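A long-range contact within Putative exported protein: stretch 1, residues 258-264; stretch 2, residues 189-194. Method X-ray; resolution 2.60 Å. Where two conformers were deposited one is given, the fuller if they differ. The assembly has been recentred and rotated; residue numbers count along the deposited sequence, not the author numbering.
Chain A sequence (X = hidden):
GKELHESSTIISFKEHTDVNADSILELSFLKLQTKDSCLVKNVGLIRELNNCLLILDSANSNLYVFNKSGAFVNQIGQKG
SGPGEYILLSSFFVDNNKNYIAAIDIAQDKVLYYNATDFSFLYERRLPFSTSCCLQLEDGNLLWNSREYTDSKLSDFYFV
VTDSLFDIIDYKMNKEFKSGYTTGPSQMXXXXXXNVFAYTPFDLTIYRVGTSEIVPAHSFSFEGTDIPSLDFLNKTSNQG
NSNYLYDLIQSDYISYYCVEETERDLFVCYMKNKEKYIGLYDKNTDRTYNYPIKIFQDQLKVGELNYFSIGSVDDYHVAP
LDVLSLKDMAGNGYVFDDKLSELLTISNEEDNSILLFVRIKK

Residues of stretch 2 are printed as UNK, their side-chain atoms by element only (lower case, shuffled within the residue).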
# COMPACT_ATOMS: atom_id res chain seq x y z
N CYS A 258 -1.32 10.80 30.86
CA CYS A 258 -2.19 10.27 29.80
C CYS A 258 -3.61 10.76 30.06
O CYS A 258 -3.97 11.01 31.20
CB CYS A 258 -2.11 8.74 29.71
SG CYS A 258 -3.02 7.82 30.97
N VAL A 259 -4.39 10.90 29.00
CA VAL A 259 -5.78 11.38 29.11
C VAL A 259 -6.72 10.44 28.34
O VAL A 259 -6.41 10.01 27.21
CB VAL A 259 -5.98 12.81 28.52
CG1 VAL A 259 -7.43 13.28 28.70
CG2 VAL A 259 -5.02 13.81 29.16
N GLU A 260 -7.83 10.14 29.01
CA GLU A 260 -8.92 9.37 28.41
C GLU A 260 -10.19 10.18 28.64
O GLU A 260 -10.46 10.65 29.75
CB GLU A 260 -9.03 7.94 28.95
CG GLU A 260 -10.17 7.13 28.32
CD GLU A 260 -10.27 7.23 26.79
OE1 GLU A 260 -9.22 7.27 26.10
OE2 GLU A 260 -11.40 7.25 26.27
N GLU A 261 -10.95 10.39 27.57
CA GLU A 261 -12.16 11.21 27.63
C GLU A 261 -13.38 10.42 27.15
O GLU A 261 -13.26 9.54 26.29
CB GLU A 261 -11.95 12.48 26.78
CG GLU A 261 -12.91 13.61 27.13
CD GLU A 261 -12.72 14.89 26.32
OE1 GLU A 261 -11.64 15.14 25.73
OE2 GLU A 261 -13.68 15.69 26.28
N THR A 262 -14.54 10.70 27.76
CA THR A 262 -15.84 10.12 27.38
C THR A 262 -16.82 11.30 27.25
O THR A 262 -16.39 12.45 27.31
CB THR A 262 -16.36 9.07 28.40
OG1 THR A 262 -16.73 9.70 29.63
CG2 THR A 262 -15.32 7.99 28.67
N GLU A 263 -18.11 11.02 27.05
CA GLU A 263 -19.15 12.07 26.97
C GLU A 263 -19.42 12.74 28.31
O GLU A 263 -19.73 13.92 28.34
CB GLU A 263 -20.48 11.52 26.43
CG GLU A 263 -20.45 10.97 25.00
CD GLU A 263 -20.14 12.01 23.93
OE1 GLU A 263 -20.30 13.23 24.16
OE2 GLU A 263 -19.74 11.60 22.81
N ARG A 264 -19.29 11.98 29.40
CA ARG A 264 -19.62 12.45 30.75
C ARG A 264 -18.44 12.86 31.64
O ARG A 264 -18.61 13.73 32.50
CB ARG A 264 -20.45 11.37 31.49
CG ARG A 264 -19.75 10.04 31.76
CD ARG A 264 -20.60 9.13 32.63
NE ARG A 264 -21.77 8.59 31.94
CZ ARG A 264 -22.71 7.81 32.50
NH1 ARG A 264 -22.65 7.46 33.79
NH2 ARG A 264 -23.73 7.38 31.76
N UNK A 189 -3.73 10.15 20.75
CA UNK A 189 -4.75 10.59 19.82
C UNK A 189 -5.99 9.76 20.15
O UNK A 189 -5.87 8.53 20.34
c UNK A 189 -4.38 10.31 18.35
c UNK A 189 -2.92 10.68 18.04
c UNK A 189 -2.53 10.39 16.61
c UNK A 189 -5.31 11.09 17.42
N UNK A 190 -7.15 10.42 20.23
CA UNK A 190 -8.43 9.73 20.51
C UNK A 190 -9.65 10.44 19.92
O UNK A 190 -9.56 11.60 19.47
c UNK A 190 -10.04 12.60 23.76
c UNK A 190 -8.97 13.05 24.50
c UNK A 190 -7.62 11.22 23.65
c UNK A 190 -8.71 10.76 22.88
c UNK A 190 -8.60 9.51 22.03
c UNK A 190 -7.74 12.37 24.45
c UNK A 190 -9.92 11.46 22.97
o UNK A 190 -9.15 14.17 25.25
N UNK A 191 -10.78 9.73 19.95
CA UNK A 191 -12.06 10.21 19.48
C UNK A 191 -13.08 10.40 20.62
O UNK A 191 -12.99 9.75 21.67
n UNK A 191 -13.88 6.72 14.90
c UNK A 191 -12.03 9.37 17.03
c UNK A 191 -12.67 9.27 18.42
c UNK A 191 -12.90 8.79 15.91
c UNK A 191 -13.09 7.28 16.03
N UNK A 192 -13.99 11.35 20.39
CA UNK A 192 -15.15 11.63 21.25
C UNK A 192 -16.21 12.00 20.22
O UNK A 192 -16.22 13.12 19.68
c UNK A 192 -16.20 13.07 23.04
c UNK A 192 -13.78 12.42 23.23
c UNK A 192 -14.92 12.77 22.27
N UNK A 193 -17.07 11.02 19.92
CA UNK A 193 -18.05 11.14 18.85
C UNK A 193 -17.23 11.06 17.57
O UNK A 193 -16.36 10.19 17.44
N UNK A 194 -17.48 12.02 16.68
CA UNK A 194 -16.79 12.14 15.39
C UNK A 194 -15.44 12.91 15.45
O UNK A 194 -14.55 12.68 14.62
c UNK A 194 -17.71 12.83 14.35
o UNK A 194 -18.09 14.14 14.81
c UNK A 194 -18.98 12.00 14.11

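Position 189 opens the short strand with four side-chain carbons, forked at the first, one arm being two carbons long. That branching pattern is isoleucine, Ile189. Its side chain is out of reach of stretch 1 and makes no contact there; a β-branched, wholly apolar residue nevertheless suits a buried strand position.

At position 190 a single carbon leads to a ring of six carbons, and the ring carries one oxygen. The CA-to-CB bond points toward stretch 1, and the oxygen reaches 2.7 Å from Glu261 OE1. A six-carbon ring bearing a hydroxyl is tyrosine, Tyr190. Its OH donates a hydrogen bond to Glu261 OE1, while one face of the ring lies beneath the backbone N of Glu261. Val259 adds packing, its CG1 lying 4.4 Å from Tyr190 CE2. The residue suits its place because the flat ring fills space between the strands and its rigid length delivers a donor to a buried carboxylate.

Position 191 has four carbons in a row ending in nitrogen, the unbranched chain of lysine, Lys191. Its CA-to-CB bond points away from stretch 1, as strand alternation predicts, and the side chain makes no contact with that stretch. A long charged chain is well placed at this partly exposed position.

At position 192 the direction returns toward stretch 1. One carbon carries two others, and these pack against Glu261 and Glu263. This is valine, Val192, whose CG2 lies 4.0 Å from Glu261 CB and whose CG1 lies 3.8 Å from Glu263 OE2, so a compact branched side chain packs against both glutamates without needing a polar partner.

Position 193 has no side-chain atoms; its backbone N lies 4.0 Å from Glu263 OE2, in contact but not hydrogen-bonded, and its phi is 72°. It is therefore glycine, Gly193, the residue that such a phi by itself favours.

Position 194 has one carbon carrying an oxygen and a carbon, the pattern of threonine, Thr194. Exposed and out of reach of stretch 1, its side chain can leave the hydroxyl at the surface.

The contact joins two nearly parallel strands, their directions 18° apart and their axes 7.9 Å apart at closest approach. No backbone hydrogen bonds link them; side chains bridge the gap. The hydrogen bond from Tyr190 OH to Glu261 OE1 supplies the polar link, and because Glu261 OE2 is hydrogen-bonded elsewhere in the structure, both carboxylate oxygens are satisfied. Val192 extends the packing toward Glu263, and 327 Å² is buried in all.

Stretch 2 (189-194) IYKVGT
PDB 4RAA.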